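Local coordinates for m3DLH protein (Halieaceae bacterium, PDB 7JKA) that probably hydrolyses dienelactone-type esters, and perhaps phosphotriesters, as an alpha/beta-hydrolase of the dienelactone hydrolase family, at residues P43-F48 with R125-G130; P49-L54 with F131-T136; L148-T153 with N244-V249; H177-P182 with F205-N210. All blocks are in the same frame, centred on the assembly; numbering follows the deposited sequence. Where two conformers were deposited one is given.

Contact 1 of 4, residues P43-F48 with R125-G130; sequences PGVVVF and RLAAIG
Ile129 turns CG1 between its backbone N and carbonyl carbon (chi1 72°), which sets this branch alongside Val47, CG1 lying 4.1 Å from Val47 CG2; Arg125 bends at chi3 (-65°) and lays its guanidinium against Pro43. The two segments are neighbouring parallel strands in the central sheet of the alpha/beta-hydrolase fold, their axes 21° apart. Five backbone bonds pass back and forth between them, among them Ile129 N to Val46 O at 2.9 Å and Phe48 N to Ile129 O at 2.8 Å. On the Val45, Ala127 and Ile129 face, packed by helix 232-250, Val45 CG1 reaches Ile129 CG2 at 4.1 Å. On the other, Phe48 brings CE2 to Ala128 CB at 4.3 Å, the methyl near the ring plane at the edge, beneath helices 101-116 and 133-143. Arg125 also makes a salt bridge with Asp122 and a hydrogen bond with Phe250 O. An alanine in place of Arg125 would probably strip Pro43 of its flat polar lid and leave Asp122 without its mate. Pro43 CG sits over one guanidinium face, off centre, 3.6 Å from Arg125 NH1.

Contact 2 of 4, residues P49-L54 with F131-T136; sequences PEAFGL and FCFGGT
Pro49 and Ala51 run past the start of helix 133-143, the CA of Pro49 4.8 Å from that of Gly134, where Cys132 holds the strained backbone angles phi 54°, psi -126° just before the helix. Gly134 leaves space for the Pro49 carbonyl: Pro49 O stands 3.0 Å from Gly134 CA, and a beta carbon there would collide with it. Ala51 presses CB against Phe133 CB at 3.6 Å and meets the Phe133 ring obliquely, beside Met94 of helix 90-98. A water accepts from Ala51 N at 2.9 Å and, weakly, from Phe133 N, spanning the two backbones. Gly130, Cys132 and Gly134 fit the nucleophile elbow of alpha/beta-hydrolases, the sharp strand-to-helix turn that presents the nucleophile, consistent with Cys132 having that role as in dienelactone hydrolases; its side chain also touches His213. Glu50 runs extended beyond CG toward Cys132, its CG 4.0 Å from Phe131 CB, and its carboxylate atom OE2 shares a hydrogen bond with Ser214 OG. The approach of Glu50 OE2 to Cys132 SG, 2.7 Å, is very short and belongs to one of two Cys132 conformers, which makes it doubtful. Glu50 CA also offers its hydrogen to Phe131 O at 3.4 Å.

Contact 3 of 4, residues L148-T153 with N244-V249; sequences LGAIVT and NLFDEV
Phe246 sets CE1 against both Ala150 and Val152: this atom lies 3.9 Å from Ala150 CB, which meets the ring at its edge near the plane, and likewise 3.9 Å from Val152 CG2, which comes in obliquely. The ring gets there because CG is anti to the carbonyl carbon (chi1 -74°), which swings the side chain from the flank of the helix toward the sheet. Leu245, whose CB points toward the strand, has CG instead anti to the backbone N; its CD2 reaches Val152 CG2 at 4.0 Å, and the same methyl stands 4.3 Å from Ala150 CB. One turn on from Leu245, Val249 rests CG1 on the backbone just before the strand, 4.0 Å from Gly149 O. Gly149 suits this place, since a beta carbon on it would lie tight against that methyl.

Here the C-terminal helix 232-250 packs on one face of the central sheet of the alpha/beta-hydrolase fold. Its short segment runs antiparallel to strand 150-153, at 178°, with the axes 9.3 Å apart at their closest. The same helix face extends onto the adjoining strands, Phe246 touching Ala127 and Ile129 and Leu245 touching Leu174. Between the two segments themselves the contact is one of methyls and a ring edge, so the fit rests on apolar packing without a directional bond; the Glu248-Arg172 salt bridge beside it adds a polar tie between helix and sheet.

Contact 4 of 4, residues H177-P182 with F205-N210; sequences HGAEDP and FTFYGN
His177 O receives the N-H of Tyr208 at 2.8 Å, a nearly straight bond, and the edge of the Tyr208 ring lies close to the same oxygen. His177 N in turn gives to Thr206 O at 3.0 Å, which locks the parallel pair of strand ends. Beyond the strand, Ala179 N bonds Tyr208 O at 3.0 Å, but from well above the carbonyl plane, 47° out of it, as the chain bends into the type I turn from Gly178 to Asp181. His177, with CG anti to the backbone N (chi1 174°), runs alongside Phe207 and turns its edge to that ring in an offset T-shaped pair: CD2 is 3.7 Å from Phe207 CD2, and the planes stand at 86°. Two residues before Phe207, Phe205 brings CE1 to within 3.6 Å of His177 CB, completing an aromatic cluster. An alanine in place of His177 would probably open a gap beside Phe205 CE1 and leave the Phe207 face without the imidazole edge that meets it. Near the turn a water donates to Glu180 OE2 and Gly209 O. The turn carries Asp181, which bonds His213, consistent with the acid and histidine of a catalytic triad. The two strands belong to a beta-alpha-beta unit whose helix 186-198 packs Ile189 on both His177 and Phe205, while helix 232-250 meets Tyr208 through Thr234 and Arg237.

In the fold
Contacts 1, 3 and 4 all reach one sheet, whereas contact 2 lies just past the strand ends of contact 1, where strand 126-131 gives way to helix 133-143. Contacts 1, 2 and 3 are buried, contact 4 only partly. Contacts 1 and 4 both pair parallel strands, about 22 Å apart between centres, but contact 4 trades aliphatic branches for aromatic rings, a water and an exposed turn. Contact 3 instead seats a helix on the sheet by apolar packing. Contact 2 joins a loop to a strand-helix turn by close backbone approach, a bridging water and a small apolar touch. Cys132 in contact 2 and Asp181 in contact 4 both meet His213, which links the two, whose nearest atoms are about 6 Å apart without touching.

Contact 1 of 4, residues P43-F48 with R125-G130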
# COMPACT_ATOMS: atom_id res chain seq x y z
N PRO A 43 -7.83 -14.25 3.47
CA PRO A 43 -7.34 -13.27 2.51
C PRO A 43 -5.99 -12.73 2.94
O PRO A 43 -5.71 -12.55 4.13
CB PRO A 43 -8.41 -12.17 2.54
CG PRO A 43 -9.63 -12.90 3.00
CD PRO A 43 -9.15 -13.87 4.02
N GLY A 44 -5.14 -12.48 1.96
CA GLY A 44 -3.83 -11.90 2.19
C GLY A 44 -3.82 -10.45 1.76
O GLY A 44 -4.41 -10.08 0.73
N VAL A 45 -3.12 -9.62 2.53
CA VAL A 45 -2.98 -8.20 2.20
C VAL A 45 -1.50 -7.85 2.29
O VAL A 45 -0.88 -8.07 3.33
CB VAL A 45 -3.81 -7.30 3.15
CG1 VAL A 45 -3.69 -5.82 2.71
CG2 VAL A 45 -5.28 -7.74 3.20
N VAL A 46 -0.94 -7.34 1.19
CA VAL A 46 0.37 -6.71 1.26
C VAL A 46 0.20 -5.29 1.76
O VAL A 46 -0.71 -4.57 1.33
CB VAL A 46 1.09 -6.71 -0.10
CG1 VAL A 46 2.49 -6.06 0.07
CG2 VAL A 46 1.19 -8.08 -0.65
N VAL A 47 1.06 -4.89 2.68
CA VAL A 47 1.03 -3.54 3.24
C VAL A 47 2.34 -2.85 2.85
O VAL A 47 3.41 -3.20 3.36
CB VAL A 47 0.86 -3.56 4.76
CG1 VAL A 47 0.81 -2.14 5.32
CG2 VAL A 47 -0.40 -4.38 5.20
N PHE A 48 2.25 -1.85 1.97
CA PHE A 48 3.44 -1.10 1.62
C PHE A 48 3.54 0.15 2.49
O PHE A 48 2.56 0.91 2.60
CB PHE A 48 3.43 -0.71 0.15
CG PHE A 48 3.57 -1.89 -0.78
CD1 PHE A 48 4.79 -2.55 -0.89
CD2 PHE A 48 2.48 -2.36 -1.49
CE1 PHE A 48 4.92 -3.65 -1.74
CE2 PHE A 48 2.59 -3.47 -2.34
CZ PHE A 48 3.80 -4.12 -2.46
N ARG A 125 -7.77 -14.57 -2.88
CA ARG A 125 -8.33 -13.43 -2.16
C ARG A 125 -7.18 -12.57 -1.67
O ARG A 125 -6.70 -12.72 -0.54
CB ARG A 125 -9.23 -13.89 -1.01
CG ARG A 125 -10.55 -14.52 -1.47
CD ARG A 125 -11.51 -14.77 -0.29
NE ARG A 125 -10.97 -15.76 0.63
CZ ARG A 125 -11.40 -15.93 1.88
NH1 ARG A 125 -12.39 -15.17 2.35
NH2 ARG A 125 -10.86 -16.86 2.65
N LEU A 126 -6.72 -11.66 -2.53
CA LEU A 126 -5.52 -10.88 -2.25
C LEU A 126 -5.81 -9.40 -2.42
O LEU A 126 -6.56 -8.98 -3.31
CB LEU A 126 -4.37 -11.29 -3.18
CG LEU A 126 -3.97 -12.75 -3.12
CD1 LEU A 126 -2.97 -13.08 -4.20
CD2 LEU A 126 -3.35 -13.08 -1.76
N ALA A 127 -5.17 -8.60 -1.58
CA ALA A 127 -5.23 -7.15 -1.72
C ALA A 127 -3.86 -6.55 -1.47
O ALA A 127 -2.98 -7.17 -0.86
CB ALA A 127 -6.26 -6.53 -0.77
N ALA A 128 -3.71 -5.30 -1.90
CA ALA A 128 -2.55 -4.50 -1.53
C ALA A 128 -3.02 -3.15 -1.04
O ALA A 128 -3.89 -2.54 -1.66
CB ALA A 128 -1.58 -4.31 -2.71
N ILE A 129 -2.43 -2.68 0.04
CA ILE A 129 -2.64 -1.32 0.50
C ILE A 129 -1.28 -0.65 0.65
O ILE A 129 -0.23 -1.29 0.72
CB ILE A 129 -3.43 -1.24 1.82
CG1 ILE A 129 -2.60 -1.70 3.04
CG2 ILE A 129 -4.73 -2.01 1.70
CD1 ILE A 129 -3.34 -1.40 4.39
N GLY A 130 -1.31 0.68 0.70
CA GLY A 130 -0.08 1.41 0.87
C GLY A 130 -0.34 2.82 1.35
O GLY A 130 -1.40 3.40 1.08

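Contact 2 of 4, residues P49-L54 with F131-T136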
# COMPACT_ATOMS: atom_id res chain seq x y z
N PRO A 49 4.67 0.36 3.13
CA PRO A 49 4.81 1.47 4.08
C PRO A 49 5.06 2.79 3.36
O PRO A 49 5.25 2.86 2.14
CB PRO A 49 6.07 1.06 4.87
CG PRO A 49 6.94 0.41 3.77
CD PRO A 49 5.93 -0.40 2.98
N GLU A 50 5.08 3.87 4.15
CA GLU A 50 5.62 5.14 3.66
C GLU A 50 7.07 4.96 3.18
O GLU A 50 7.68 3.93 3.48
CB GLU A 50 5.53 6.20 4.75
CG GLU A 50 4.10 6.64 5.05
CD GLU A 50 4.07 7.94 5.84
OE1 GLU A 50 4.78 8.04 6.85
OE2 GLU A 50 3.35 8.87 5.45
N ALA A 51 7.60 5.93 2.43
CA ALA A 51 8.91 5.75 1.80
C ALA A 51 10.05 5.67 2.81
O ALA A 51 11.15 5.26 2.43
CB ALA A 51 9.21 6.88 0.80
N PHE A 52 9.81 6.02 4.08
CA PHE A 52 10.81 5.73 5.11
C PHE A 52 11.21 4.26 5.09
O PHE A 52 12.35 3.93 5.40
CB PHE A 52 10.26 6.07 6.49
CG PHE A 52 9.78 7.48 6.62
CD1 PHE A 52 10.68 8.53 6.60
CD2 PHE A 52 8.43 7.74 6.79
CE1 PHE A 52 10.24 9.84 6.72
CE2 PHE A 52 7.98 9.04 6.91
CZ PHE A 52 8.89 10.09 6.88
N GLY A 53 10.28 3.37 4.77
CA GLY A 53 10.48 1.94 4.80
C GLY A 53 9.61 1.27 5.85
O GLY A 53 8.74 1.89 6.47
N LEU A 54 9.86 -0.02 6.05
CA LEU A 54 9.05 -0.81 6.97
C LEU A 54 9.26 -0.29 8.39
O LEU A 54 10.29 -0.54 9.01
CB LEU A 54 9.41 -2.29 6.84
CG LEU A 54 8.71 -3.24 7.80
CD1 LEU A 54 7.25 -2.88 7.89
CD2 LEU A 54 8.90 -4.67 7.32
N PHE A 131 0.64 3.36 2.05
CA PHE A 131 0.58 4.67 2.67
C PHE A 131 1.63 5.53 1.99
O PHE A 131 2.78 5.12 1.88
CB PHE A 131 0.84 4.53 4.17
CG PHE A 131 -0.15 3.65 4.84
CD1 PHE A 131 -0.00 2.27 4.84
CD2 PHE A 131 -1.31 4.21 5.37
CE1 PHE A 131 -0.97 1.46 5.41
CE2 PHE A 131 -2.29 3.41 5.95
CZ PHE A 131 -2.12 2.03 5.95
N CYS A 132 1.24 6.71 1.52
CA CYS A 132 2.16 7.64 0.81
C CYS A 132 2.83 6.90 -0.33
O CYS A 132 2.13 6.30 -1.15
CB CYS A 132 3.14 8.25 1.77
SG CYS A 132 2.33 9.10 2.93
N PHE A 133 4.16 6.92 -0.40
CA PHE A 133 4.85 6.22 -1.48
C PHE A 133 4.50 4.74 -1.53
O PHE A 133 4.48 4.16 -2.62
CB PHE A 133 6.37 6.40 -1.32
CG PHE A 133 7.17 5.76 -2.41
CD1 PHE A 133 7.30 6.37 -3.66
CD2 PHE A 133 7.80 4.55 -2.20
CE1 PHE A 133 8.06 5.77 -4.68
CE2 PHE A 133 8.57 3.95 -3.21
CZ PHE A 133 8.69 4.56 -4.44
N GLY A 134 4.17 4.13 -0.38
CA GLY A 134 3.66 2.77 -0.39
C GLY A 134 2.36 2.60 -1.16
O GLY A 134 2.13 1.55 -1.78
N GLY A 135 1.50 3.62 -1.14
CA GLY A 135 0.30 3.56 -1.95
C GLY A 135 0.63 3.65 -3.42
O GLY A 135 0.04 2.94 -4.25
N THR A 136 1.54 4.56 -3.78
CA THR A 136 2.01 4.63 -5.15
C THR A 136 2.54 3.27 -5.58
O THR A 136 2.27 2.81 -6.69
CB THR A 136 3.09 5.70 -5.26
OG1 THR A 136 2.73 6.86 -4.49
CG2 THR A 136 3.34 6.05 -6.73
O HOH W 1 6.41 8.46 1.61

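Contact 3 of 4, residues L148-T153 with N244-V249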
# COMPACT_ATOMS: atom_id res chain seq x y z
N LEU A 148 -4.56 -9.33 -8.07
CA LEU A 148 -5.02 -8.66 -6.84
C LEU A 148 -6.49 -8.33 -7.00
O LEU A 148 -6.89 -7.78 -8.02
CB LEU A 148 -4.28 -7.35 -6.57
CG LEU A 148 -2.81 -7.35 -6.25
CD1 LEU A 148 -2.28 -5.93 -6.35
CD2 LEU A 148 -2.61 -7.89 -4.84
N GLY A 149 -7.28 -8.64 -5.97
CA GLY A 149 -8.69 -8.31 -6.03
C GLY A 149 -9.01 -6.89 -5.63
O GLY A 149 -10.05 -6.37 -6.04
N ALA A 150 -8.13 -6.24 -4.87
CA ALA A 150 -8.43 -4.90 -4.35
C ALA A 150 -7.13 -4.19 -4.06
O ALA A 150 -6.14 -4.81 -3.65
CB ALA A 150 -9.28 -4.96 -3.07
N ILE A 151 -7.13 -2.88 -4.30
CA ILE A 151 -5.99 -2.02 -4.01
C ILE A 151 -6.55 -0.78 -3.34
O ILE A 151 -7.49 -0.18 -3.86
CB ILE A 151 -5.23 -1.62 -5.29
CG1 ILE A 151 -4.76 -2.85 -6.07
CG2 ILE A 151 -4.06 -0.75 -4.94
CD1 ILE A 151 -5.71 -3.21 -7.17
N VAL A 152 -5.97 -0.40 -2.20
CA VAL A 152 -6.42 0.80 -1.48
C VAL A 152 -5.20 1.63 -1.15
O VAL A 152 -4.23 1.10 -0.60
CB VAL A 152 -7.19 0.45 -0.19
CG1 VAL A 152 -7.74 1.76 0.43
CG2 VAL A 152 -8.33 -0.51 -0.49
N THR A 153 -5.24 2.91 -1.49
CA THR A 153 -4.14 3.81 -1.16
C THR A 153 -4.58 4.85 -0.14
O THR A 153 -5.73 5.28 -0.11
CB THR A 153 -3.58 4.52 -2.41
OG1 THR A 153 -4.54 5.47 -2.93
CG2 THR A 153 -3.30 3.50 -3.48
N ASN A 244 -14.92 -1.94 4.01
CA ASN A 244 -16.13 -2.19 3.22
C ASN A 244 -15.78 -2.77 1.86
O ASN A 244 -16.50 -3.65 1.35
CB ASN A 244 -16.96 -0.92 3.03
CG ASN A 244 -17.58 -0.38 4.32
OD1 ASN A 244 -17.80 -1.11 5.28
ND2 ASN A 244 -17.90 0.92 4.32
N LEU A 245 -14.71 -2.27 1.23
CA LEU A 245 -14.29 -2.80 -0.07
C LEU A 245 -13.80 -4.23 0.07
O LEU A 245 -14.17 -5.11 -0.72
CB LEU A 245 -13.19 -1.92 -0.67
CG LEU A 245 -12.71 -2.35 -2.06
CD1 LEU A 245 -13.86 -2.36 -3.07
CD2 LEU A 245 -11.60 -1.43 -2.54
N PHE A 246 -12.97 -4.49 1.08
CA PHE A 246 -12.48 -5.85 1.30
C PHE A 246 -13.64 -6.81 1.54
O PHE A 246 -13.65 -7.92 1.00
CB PHE A 246 -11.52 -5.86 2.48
CG PHE A 246 -10.15 -5.27 2.17
CD1 PHE A 246 -9.84 -4.77 0.91
CD2 PHE A 246 -9.21 -5.19 3.18
CE1 PHE A 246 -8.57 -4.24 0.65
CE2 PHE A 246 -7.93 -4.66 2.92
CZ PHE A 246 -7.62 -4.19 1.68
N ASP A 247 -14.63 -6.40 2.35
CA ASP A 247 -15.77 -7.28 2.61
C ASP A 247 -16.50 -7.61 1.32
O ASP A 247 -16.95 -8.75 1.10
CB ASP A 247 -16.74 -6.62 3.59
CG ASP A 247 -16.26 -6.65 5.01
OD1 ASP A 247 -15.24 -7.32 5.30
OD2 ASP A 247 -16.91 -6.00 5.85
N GLU A 248 -16.65 -6.62 0.45
CA GLU A 248 -17.32 -6.82 -0.83
C GLU A 248 -16.58 -7.86 -1.66
O GLU A 248 -17.19 -8.78 -2.23
CB GLU A 248 -17.40 -5.48 -1.54
CG GLU A 248 -18.10 -5.46 -2.86
CD GLU A 248 -17.85 -4.15 -3.58
OE1 GLU A 248 -18.43 -3.12 -3.19
OE2 GLU A 248 -17.03 -4.16 -4.53
N VAL A 249 -15.25 -7.75 -1.71
CA VAL A 249 -14.44 -8.61 -2.56
C VAL A 249 -14.23 -9.98 -1.94
O VAL A 249 -14.28 -11.00 -2.65
CB VAL A 249 -13.10 -7.90 -2.85
CG1 VAL A 249 -12.20 -8.81 -3.70
CG2 VAL A 249 -13.34 -6.58 -3.54

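Contact 4 of 4, residues H177-P182 with F205-N210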
# COMPACT_ATOMS: atom_id res chain seq x y z
N HIS A 177 -7.72 10.05 -0.44
CA HIS A 177 -6.90 11.21 -0.73
C HIS A 177 -7.25 12.35 0.23
O HIS A 177 -8.43 12.68 0.39
CB HIS A 177 -7.15 11.65 -2.17
CG HIS A 177 -6.47 12.92 -2.56
ND1 HIS A 177 -5.10 13.04 -2.65
CD2 HIS A 177 -6.98 14.13 -2.91
CE1 HIS A 177 -4.79 14.27 -3.03
NE2 HIS A 177 -5.91 14.95 -3.19
N GLY A 178 -6.24 12.96 0.83
CA GLY A 178 -6.44 14.15 1.62
C GLY A 178 -6.57 15.36 0.72
O GLY A 178 -5.67 15.65 -0.06
N ALA A 179 -7.71 16.06 0.78
CA ALA A 179 -7.94 17.14 -0.15
C ALA A 179 -6.98 18.31 0.08
O ALA A 179 -6.77 19.11 -0.84
CB ALA A 179 -9.39 17.61 -0.04
N GLU A 180 -6.39 18.42 1.27
CA GLU A 180 -5.43 19.47 1.58
C GLU A 180 -3.98 19.02 1.40
O GLU A 180 -3.07 19.76 1.78
CB GLU A 180 -5.63 19.98 3.00
CG GLU A 180 -6.98 20.63 3.23
CD GLU A 180 -7.24 21.76 2.25
OE1 GLU A 180 -6.32 22.57 1.98
OE2 GLU A 180 -8.38 21.85 1.76
N ASP A 181 -3.76 17.84 0.84
CA ASP A 181 -2.43 17.27 0.68
C ASP A 181 -1.67 18.05 -0.38
O ASP A 181 -2.01 17.95 -1.56
CB ASP A 181 -2.56 15.82 0.27
CG ASP A 181 -1.24 15.07 0.31
OD1 ASP A 181 -0.17 15.71 0.22
OD2 ASP A 181 -1.29 13.82 0.42
N PRO A 182 -0.61 18.77 -0.03
CA PRO A 182 0.12 19.55 -1.04
C PRO A 182 1.03 18.71 -1.92
O PRO A 182 1.61 19.25 -2.89
CB PRO A 182 0.96 20.51 -0.19
CG PRO A 182 1.27 19.69 1.04
CD PRO A 182 0.01 18.88 1.31
N PHE A 205 -12.49 7.13 -5.94
CA PHE A 205 -11.50 8.10 -5.51
C PHE A 205 -12.22 9.05 -4.57
O PHE A 205 -13.17 9.72 -4.99
CB PHE A 205 -10.91 8.82 -6.72
CG PHE A 205 -9.73 9.72 -6.43
CD1 PHE A 205 -9.86 10.83 -5.61
CD2 PHE A 205 -8.51 9.48 -7.04
CE1 PHE A 205 -8.78 11.67 -5.37
CE2 PHE A 205 -7.43 10.31 -6.81
CZ PHE A 205 -7.56 11.39 -5.95
N THR A 206 -11.82 9.07 -3.30
CA THR A 206 -12.47 9.91 -2.30
C THR A 206 -11.54 11.04 -1.86
O THR A 206 -10.40 10.79 -1.44
CB THR A 206 -12.92 9.09 -1.09
OG1 THR A 206 -13.89 8.12 -1.53
CG2 THR A 206 -13.53 9.99 -0.00
N PHE A 207 -12.03 12.26 -2.00
CA PHE A 207 -11.42 13.46 -1.43
C PHE A 207 -11.92 13.60 -0.00
O PHE A 207 -13.13 13.79 0.22
CB PHE A 207 -11.81 14.71 -2.23
CG PHE A 207 -11.16 14.83 -3.58
CD1 PHE A 207 -11.57 14.03 -4.64
CD2 PHE A 207 -10.18 15.78 -3.80
CE1 PHE A 207 -10.99 14.18 -5.91
CE2 PHE A 207 -9.59 15.94 -5.07
CZ PHE A 207 -9.99 15.12 -6.11
N TYR A 208 -11.02 13.51 0.97
CA TYR A 208 -11.35 13.74 2.38
C TYR A 208 -10.97 15.18 2.72
O TYR A 208 -9.78 15.51 2.83
CB TYR A 208 -10.62 12.75 3.28
CG TYR A 208 -11.16 11.34 3.14
CD1 TYR A 208 -12.31 10.96 3.81
CD2 TYR A 208 -10.50 10.39 2.36
CE1 TYR A 208 -12.81 9.65 3.69
CE2 TYR A 208 -10.99 9.11 2.24
CZ TYR A 208 -12.14 8.74 2.91
OH TYR A 208 -12.64 7.46 2.81
N GLY A 209 -11.97 16.04 2.88
CA GLY A 209 -11.68 17.45 3.03
C GLY A 209 -10.85 17.80 4.24
O GLY A 209 -10.06 18.75 4.21
N ASN A 210 -10.99 17.04 5.32
CA ASN A 210 -10.30 17.43 6.55
C ASN A 210 -8.78 17.30 6.45
O ASN A 210 -8.06 17.91 7.25
CB ASN A 210 -10.77 16.56 7.72
CG ASN A 210 -12.22 16.80 8.12
OD1 ASN A 210 -12.79 17.87 7.88
ND2 ASN A 210 -12.81 15.80 8.76
O HOH W 2 -10.78 21.05 2.95